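Local coordinates for cell wall surface anchor family protein (Streptococcus agalactiae, PDB 3PHS) that serves as a minor pilin of the cell-wall-attached pilus and mediates adhesion to lung epithelial cells through an IgG-like domain, at residues S134-D139 and K228-V234; K110-V114 and I200-Y204. All coordinates share one frame; numbering follows the deposited sequence.

Interaction 1 (S134-D139 and K228-V234); sequences STGELD and KSKTVTV
Glu137, Leu138 and Asp139 pair in parallel with Thr231, Val232 and Thr233, joining the first and last strands of the C-terminal prealbumin-like domain, a beta-sandwich consistent with the IgG-rev fold. The axes of 135-139 and 231-234 come within 4.6 Å, 18° from parallel. Glu137 N donates to Lys230 O, Val232 N to Glu137 O, Asp139 N to Val232 O and Val234 N to Asp139 O, the alternation expected of parallel strands. Before the pairing becomes regular, Ser229 N already reaches Thr135 O at 2.9 Å, and a water joins that same carbonyl to Ser229 OG. Gly136, lacking a side chain, lets Lys230 O within 3.5 Å of its CA. On one face Glu137, with CG anti to its own N (chi1 152°) and an extended chain, crosses Thr231 at a slant; Thr231 OG1 donates to Glu137 OE2 at 2.7 Å, coming from above the carboxylate plane. The methyl CG2 of Thr231 also rests on Asp139 CB. On the other face Leu138 turns its CD1 branch to the neighbouring strand, 3.6 Å from Val234 CG1 and 4.0 Å from Val232 CG1. Leu138 and Val232 both continue onto Ile226 of strand 221-226. The other edge of 135-146 pairs with strand 193-200, from which His193 and Arg195 bind the carboxylate of Asp139, so strand 135-146 runs between 193-200 and 231-240.

Interaction 2 (K110-V114 and I200-Y204); sequences KNRNV and IHGDY
The backbones of Asn113 and Ile200 stay apart, their CA atoms 8.1 Å from each other, where a type I beta turn (Asn111 to Val114) faces the junction between strands 193-200 and 202-210. This is an interdomain contact of side chains: the turn belongs to the N-terminal domain, the junction to the prealbumin-like one. Within the turn, Asn111 OD1 accepts from Asn113 N, an Asx turn. Arg112 stretches across with its chain extended from CG to NE and grips one carbonyl oxygen end-on: NH1 reaches Asp203 O at 2.8 Å and NH2 at 3.0 Å, the oxygen lying in the guanidinium plane. The NH1 bond lies in the carbonyl plane, whereas NH2 comes from above it. That same NH2 sits over one face of the Tyr204 ring toward its rim, a cation-pi contact with the two planes 76° apart, while Tyr204 OH donates to Ile200 O, which fixes the hydroxyl end of the ring. Asn113 and Ile200 approach each other from opposite directions, ND2 3.6 Å from CD1 and OD1 3.7 Å from CG2. A single water accepts from Arg112 NE and Asn113 ND2 and donates to Tyr204 OH, 3.2 Å away.

From the N terminus, the chain first reaches 110-114, finishes the N-terminal domain with the rest of strand 109-121 and strand 125-127, then crosses to 134-139, which opens strand 135-146. It returns at 200-204, closing interaction 2 across 85 intervening residues, and reaches 228-234 to close interaction 1 across 88. The segments therefore alternate, and the two loops cross without nesting. Interaction 1 joins the two ends of the C-terminal domain, whereas interaction 2 ties that domain to the N-terminal one. They meet where Ser134 O lies 3.0 Å from His201 N, a probable hydrogen bond; Thr135 packs on Ile200 and Lys228 on His201 beside it.

Interaction 1 (S134-D139 and K228-V234)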
ATOM      1  N   SER A 134       4.199  -2.992 -10.091  1.00 12.55           N
ATOM      2  CA  SER A 134       5.544  -2.544 -10.523  1.00 13.09           C
ATOM      3  C   SER A 134       6.226  -1.724  -9.429  1.00 13.17           C
ATOM      4  O   SER A 134       5.607  -0.834  -8.824  1.00 13.06           O
ATOM      5  CB  SER A 134       5.426  -1.710 -11.808  1.00 14.15           C
ATOM      6  OG  SER A 134       5.171  -2.559 -12.923  1.00 17.97           O
ATOM      7  N   THR A 135       7.511  -1.990  -9.190  1.00 12.99           N
ATOM      8  CA  THR A 135       8.191  -1.352  -8.041  1.00 13.05           C
ATOM      9  C   THR A 135       9.167  -0.250  -8.444  1.00 12.74           C
ATOM     10  O   THR A 135       9.606  -0.178  -9.579  1.00 13.11           O
ATOM     11  CB  THR A 135       8.930  -2.380  -7.151  1.00 12.97           C
ATOM     12  OG1 THR A 135       9.989  -3.021  -7.899  1.00 13.98           O
ATOM     13  CG2 THR A 135       7.947  -3.427  -6.589  1.00 12.17           C
ATOM     14  N   GLY A 136       9.486   0.618  -7.494  1.00 13.16           N
ATOM     15  CA  GLY A 136      10.629   1.515  -7.637  1.00 13.68           C
ATOM     16  C   GLY A 136      11.276   1.636  -6.276  1.00 13.41           C
ATOM     17  O   GLY A 136      10.926   0.915  -5.355  1.00 12.79           O
ATOM     18  N   GLU A 137      12.186   2.591  -6.139  1.00 14.38           N
ATOM     19  CA  GLU A 137      13.073   2.616  -4.990  1.00 15.26           C
ATOM     20  C   GLU A 137      13.077   3.986  -4.314  1.00 14.82           C
ATOM     21  O   GLU A 137      12.815   5.014  -4.932  1.00 14.80           O
ATOM     22  CB  GLU A 137      14.484   2.194  -5.463  1.00 16.71           C
ATOM     23  CG  GLU A 137      15.683   2.725  -4.696  1.00 20.50           C
ATOM     24  CD  GLU A 137      16.998   2.464  -5.430  1.00 26.33           C
ATOM     25  OE1 GLU A 137      17.265   1.295  -5.793  1.00 27.40           O
ATOM     26  OE2 GLU A 137      17.759   3.433  -5.660  1.00 28.15           O
ATOM     27  N   LEU A 138      13.366   3.964  -3.019  1.00 14.98           N
ATOM     28  CA  LEU A 138      13.538   5.174  -2.234  1.00 15.52           C
ATOM     29  C   LEU A 138      15.014   5.288  -1.908  1.00 15.59           C
ATOM     30  O   LEU A 138      15.631   4.299  -1.518  1.00 15.21           O
ATOM     31  CB  LEU A 138      12.763   5.043  -0.926  1.00 15.97           C
ATOM     32  CG  LEU A 138      13.053   6.028   0.205  1.00 17.49           C
ATOM     33  CD1 LEU A 138      12.684   7.449  -0.264  1.00 18.94           C
ATOM     34  CD2 LEU A 138      12.253   5.621   1.445  1.00 19.77           C
ATOM     35  N   ASP A 139      15.584   6.485  -2.063  1.00 15.49           N
ATOM     36  CA  ASP A 139      16.909   6.753  -1.515  1.00 15.93           C
ATOM     37  C   ASP A 139      16.858   7.993  -0.620  1.00 15.63           C
ATOM     38  O   ASP A 139      16.787   9.124  -1.110  1.00 16.49           O
ATOM     39  CB  ASP A 139      17.962   6.924  -2.609  1.00 16.82           C
ATOM     40  CG  ASP A 139      19.380   6.892  -2.061  1.00 19.58           C
ATOM     41  OD1 ASP A 139      19.567   7.057  -0.830  1.00 21.49           O
ATOM     42  OD2 ASP A 139      20.315   6.700  -2.857  1.00 21.73           O
ATOM     43  N   LYS A 228       7.475   3.934 -10.405  1.00 15.70           N
ATOM     44  CA  LYS A 228       7.961   2.655 -10.895  1.00 16.24           C
ATOM     45  C   LYS A 228       9.216   2.823 -11.750  1.00 15.70           C
ATOM     46  O   LYS A 228       9.305   3.756 -12.537  1.00 16.32           O
ATOM     47  CB  LYS A 228       6.877   1.919 -11.689  1.00 17.32           C
ATOM     48  CG  LYS A 228       6.490   2.529 -13.031  1.00 18.62           C
ATOM     49  CD  LYS A 228       5.410   1.616 -13.646  1.00 25.16           C
ATOM     50  CE  LYS A 228       4.635   2.250 -14.780  1.00 28.62           C
ATOM     51  NZ  LYS A 228       3.321   1.519 -14.875  1.00 32.71           N
ATOM     52  N   SER A 229      10.173   1.914 -11.572  1.00 16.43           N
ATOM     53  CA  SER A 229      11.415   1.865 -12.373  1.00 16.89           C
ATOM     54  C   SER A 229      12.316   3.078 -12.181  1.00 17.63           C
ATOM     55  O   SER A 229      13.230   3.324 -12.988  1.00 17.08           O
ATOM     56  CB  SER A 229      11.110   1.663 -13.869  1.00 16.38           C
ATOM     57  OG  SER A 229      10.211   0.569 -14.049  1.00 17.22           O
ATOM     58  N   LYS A 230      12.045   3.832 -11.116  1.00 17.87           N
ATOM     59  CA  LYS A 230      12.808   5.035 -10.793  1.00 18.27           C
ATOM     60  C   LYS A 230      13.189   5.033  -9.322  1.00 18.19           C
ATOM     61  O   LYS A 230      12.608   4.302  -8.527  1.00 17.15           O
ATOM     62  CB  LYS A 230      12.002   6.283 -11.097  1.00 18.77           C
ATOM     63  CG  LYS A 230      11.707   6.520 -12.579  1.00 21.39           C
ATOM     64  CD  LYS A 230      10.905   7.804 -12.768  1.00 27.75           C
ATOM     65  CE  LYS A 230      11.497   9.006 -12.001  1.00 30.46           C
ATOM     66  NZ  LYS A 230      10.825  10.305 -12.384  1.00 32.32           N
ATOM     67  N   THR A 231      14.193   5.832  -8.978  1.00 18.43           N
ATOM     68  CA  THR A 231      14.559   6.055  -7.585  1.00 19.29           C
ATOM     69  C   THR A 231      14.116   7.456  -7.233  1.00 18.91           C
ATOM     70  O   THR A 231      14.396   8.399  -7.981  1.00 19.72           O
ATOM     71  CB  THR A 231      16.095   5.955  -7.339  1.00 19.88           C
ATOM     72  OG1 THR A 231      16.566   4.676  -7.755  1.00 22.91           O
ATOM     73  CG2 THR A 231      16.411   6.113  -5.861  1.00 19.80           C
ATOM     74  N   VAL A 232      13.416   7.600  -6.110  1.00 17.34           N
ATOM     75  CA  VAL A 232      13.085   8.928  -5.602  1.00 17.73           C
ATOM     76  C   VAL A 232      14.127   9.289  -4.543  1.00 17.22           C
ATOM     77  O   VAL A 232      14.319   8.547  -3.596  1.00 16.94           O
ATOM     78  CB  VAL A 232      11.615   9.032  -5.065  1.00 16.77           C
ATOM     79  CG1 VAL A 232      11.343   8.023  -3.969  1.00 18.14           C
ATOM     80  CG2 VAL A 232      11.304  10.463  -4.586  1.00 18.31           C
ATOM     81  N   THR A 233      14.803  10.422  -4.735  1.00 17.84           N
ATOM     82  CA  THR A 233      15.834  10.873  -3.810  1.00 19.71           C
ATOM     83  C   THR A 233      15.200  11.877  -2.864  1.00 19.41           C
ATOM     84  O   THR A 233      14.541  12.816  -3.308  1.00 20.32           O
ATOM     85  CB  THR A 233      17.029  11.525  -4.565  1.00 19.85           C
ATOM     86  OG1 THR A 233      17.661  10.545  -5.382  1.00 22.91           O
ATOM     87  CG2 THR A 233      18.064  12.032  -3.590  1.00 22.72           C
ATOM     88  N   VAL A 234      15.357  11.674  -1.561  1.00 18.91           N
ATOM     89  CA  VAL A 234      14.831  12.646  -0.605  1.00 18.98           C
ATOM     90  C   VAL A 234      15.893  12.983   0.429  1.00 17.64           C
ATOM     91  O   VAL A 234      16.581  12.096   0.894  1.00 17.00           O
ATOM     92  CB  VAL A 234      13.504  12.166   0.060  1.00 19.62           C
ATOM     93  CG1 VAL A 234      13.608  10.780   0.562  1.00 21.65           C
ATOM     94  CG2 VAL A 234      13.065  13.103   1.185  1.00 20.71           C
TER
HETATM   95  O   HOH W   1       8.837  -1.168 -12.371  1.00 22.13           O

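Interaction 2 (K110-V114 and I200-Y204)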
ATOM      1  N   LYS A 110      -7.776  -3.735   3.634  1.00 15.45           N
ATOM      2  CA  LYS A 110      -7.818  -3.679   2.181  1.00 15.36           C
ATOM      3  C   LYS A 110      -6.404  -3.619   1.634  1.00 15.13           C
ATOM      4  O   LYS A 110      -5.568  -2.867   2.134  1.00 15.19           O
ATOM      5  CB  LYS A 110      -8.600  -2.468   1.663  1.00 16.18           C
ATOM      6  CG  LYS A 110      -8.596  -2.378   0.136  1.00 18.15           C
ATOM      7  CD  LYS A 110      -9.442  -1.220  -0.367  1.00 22.92           C
ATOM      8  CE  LYS A 110      -9.516  -1.209  -1.888  1.00 27.18           C
ATOM      9  NZ  LYS A 110      -8.276  -0.693  -2.590  1.00 29.28           N
ATOM     10  N   ASN A 111      -6.136  -4.438   0.622  1.00 14.03           N
ATOM     11  CA  ASN A 111      -4.897  -4.332  -0.128  1.00 13.65           C
ATOM     12  C   ASN A 111      -5.075  -3.167  -1.108  1.00 13.16           C
ATOM     13  O   ASN A 111      -5.860  -3.264  -2.054  1.00 13.01           O
ATOM     14  CB  ASN A 111      -4.619  -5.653  -0.867  1.00 13.87           C
ATOM     15  CG  ASN A 111      -3.315  -5.613  -1.661  1.00 14.58           C
ATOM     16  OD1 ASN A 111      -2.766  -4.535  -1.891  1.00 14.77           O
ATOM     17  ND2 ASN A 111      -2.825  -6.782  -2.078  1.00 15.38           N
ATOM     18  N   ARG A 112      -4.387  -2.045  -0.870  1.00 12.71           N
ATOM     19  CA  ARG A 112      -4.595  -0.858  -1.709  1.00 13.11           C
ATOM     20  C   ARG A 112      -4.105  -1.047  -3.159  1.00 12.42           C
ATOM     21  O   ARG A 112      -4.457  -0.264  -4.039  1.00 13.39           O
ATOM     22  CB  ARG A 112      -3.924   0.377  -1.084  1.00 12.96           C
ATOM     23  CG  ARG A 112      -2.411   0.373  -1.227  1.00 14.44           C
ATOM     24  CD  ARG A 112      -1.802   1.661  -0.664  1.00 15.90           C
ATOM     25  NE  ARG A 112      -0.380   1.770  -1.007  1.00 15.95           N
ATOM     26  CZ  ARG A 112       0.329   2.887  -0.868  1.00 14.77           C
ATOM     27  NH1 ARG A 112      -0.230   3.991  -0.376  1.00 14.16           N
ATOM     28  NH2 ARG A 112       1.601   2.894  -1.209  1.00 15.61           N
ATOM     29  N   ASN A 113      -3.325  -2.093  -3.407  1.00 11.78           N
ATOM     30  CA  ASN A 113      -2.763  -2.333  -4.738  1.00 12.28           C
ATOM     31  C   ASN A 113      -3.734  -3.064  -5.690  1.00 12.59           C
ATOM     32  O   ASN A 113      -3.439  -3.261  -6.869  1.00 12.39           O
ATOM     33  CB  ASN A 113      -1.426  -3.051  -4.616  1.00 12.75           C
ATOM     34  CG  ASN A 113      -0.407  -2.209  -3.864  1.00 13.05           C
ATOM     35  OD1 ASN A 113      -0.207  -1.038  -4.185  1.00 13.58           O
ATOM     36  ND2 ASN A 113       0.186  -2.776  -2.823  1.00 17.84           N
ATOM     37  N   VAL A 114      -4.899  -3.425  -5.156  1.00 11.86           N
ATOM     38  CA  VAL A 114      -5.981  -3.964  -5.945  1.00 12.37           C
ATOM     39  C   VAL A 114      -7.152  -2.980  -5.858  1.00 12.51           C
ATOM     40  O   VAL A 114      -7.624  -2.664  -4.764  1.00 12.23           O
ATOM     41  CB  VAL A 114      -6.411  -5.348  -5.411  1.00 12.65           C
ATOM     42  CG1 VAL A 114      -7.554  -5.939  -6.281  1.00 12.21           C
ATOM     43  CG2 VAL A 114      -5.198  -6.293  -5.404  1.00 13.14           C
ATOM     44  N   ILE A 200       6.153  -1.090  -4.246  1.00 11.68           N
ATOM     45  CA  ILE A 200       5.184  -0.888  -5.309  1.00 11.37           C
ATOM     46  C   ILE A 200       4.919   0.602  -5.421  1.00 11.29           C
ATOM     47  O   ILE A 200       4.801   1.301  -4.399  1.00 12.37           O
ATOM     48  CB  ILE A 200       3.876  -1.674  -5.073  1.00 11.33           C
ATOM     49  CG1 ILE A 200       4.191  -3.167  -5.003  1.00 11.35           C
ATOM     50  CG2 ILE A 200       2.856  -1.348  -6.203  1.00 10.64           C
ATOM     51  CD1 ILE A 200       2.988  -4.060  -4.611  1.00 14.25           C
ATOM     52  N   HIS A 201       4.830   1.099  -6.651  1.00 11.62           N
ATOM     53  CA  HIS A 201       4.632   2.533  -6.878  1.00 12.36           C
ATOM     54  C   HIS A 201       3.371   3.072  -6.181  1.00 12.57           C
ATOM     55  O   HIS A 201       2.336   2.386  -6.095  1.00 12.99           O
ATOM     56  CB  HIS A 201       4.697   2.891  -8.375  1.00 12.64           C
ATOM     57  CG  HIS A 201       3.564   2.350  -9.199  1.00 14.04           C
ATOM     58  ND1 HIS A 201       2.412   3.069  -9.439  1.00 16.77           N
ATOM     59  CD2 HIS A 201       3.417   1.175  -9.856  1.00 16.91           C
ATOM     60  CE1 HIS A 201       1.596   2.354 -10.195  1.00 18.62           C
ATOM     61  NE2 HIS A 201       2.186   1.204 -10.472  1.00 18.37           N
ATOM     62  N   GLY A 202       3.480   4.291  -5.652  1.00 12.45           N
ATOM     63  CA  GLY A 202       2.403   4.883  -4.842  1.00 12.79           C
ATOM     64  C   GLY A 202       2.941   5.757  -3.732  1.00 13.43           C
ATOM     65  O   GLY A 202       4.143   6.067  -3.694  1.00 13.76           O
ATOM     66  N   ASP A 203       2.067   6.127  -2.797  1.00 13.03           N
ATOM     67  CA  ASP A 203       2.420   7.117  -1.776  1.00 13.72           C
ATOM     68  C   ASP A 203       2.740   6.489  -0.439  1.00 12.91           C
ATOM     69  O   ASP A 203       2.016   5.602   0.046  1.00 14.13           O
ATOM     70  CB  ASP A 203       1.293   8.156  -1.632  1.00 12.88           C
ATOM     71  CG  ASP A 203       1.114   8.998  -2.879  1.00 17.02           C
ATOM     72  OD1 ASP A 203       2.046   9.048  -3.717  1.00 15.80           O
ATOM     73  OD2 ASP A 203       0.020   9.608  -3.011  1.00 18.91           O
ATOM     74  N   TYR A 204       3.838   6.947   0.155  1.00 12.26           N
ATOM     75  CA  TYR A 204       4.326   6.418   1.415  1.00 12.41           C
ATOM     76  C   TYR A 204       4.665   7.557   2.370  1.00 12.44           C
ATOM     77  O   TYR A 204       4.691   8.720   1.983  1.00 13.69           O
ATOM     78  CB  TYR A 204       5.580   5.534   1.192  1.00 11.43           C
ATOM     79  CG  TYR A 204       5.310   4.289   0.373  1.00 11.23           C
ATOM     80  CD1 TYR A 204       5.238   4.347  -1.011  1.00 11.34           C
ATOM     81  CD2 TYR A 204       5.101   3.053   0.994  1.00 13.56           C
ATOM     82  CE1 TYR A 204       4.970   3.197  -1.776  1.00 11.61           C
ATOM     83  CE2 TYR A 204       4.835   1.881   0.235  1.00 12.72           C
ATOM     84  CZ  TYR A 204       4.772   1.975  -1.144  1.00 12.21           C
ATOM     85  OH  TYR A 204       4.497   0.852  -1.887  1.00 14.11           O
TER
HETATM   86  O   HOH W   2       1.621  -0.494  -1.337  1.00 24.91           O
HETATM   87  O   HOH W   3       1.155   1.159  -3.994  1.00 20.29           O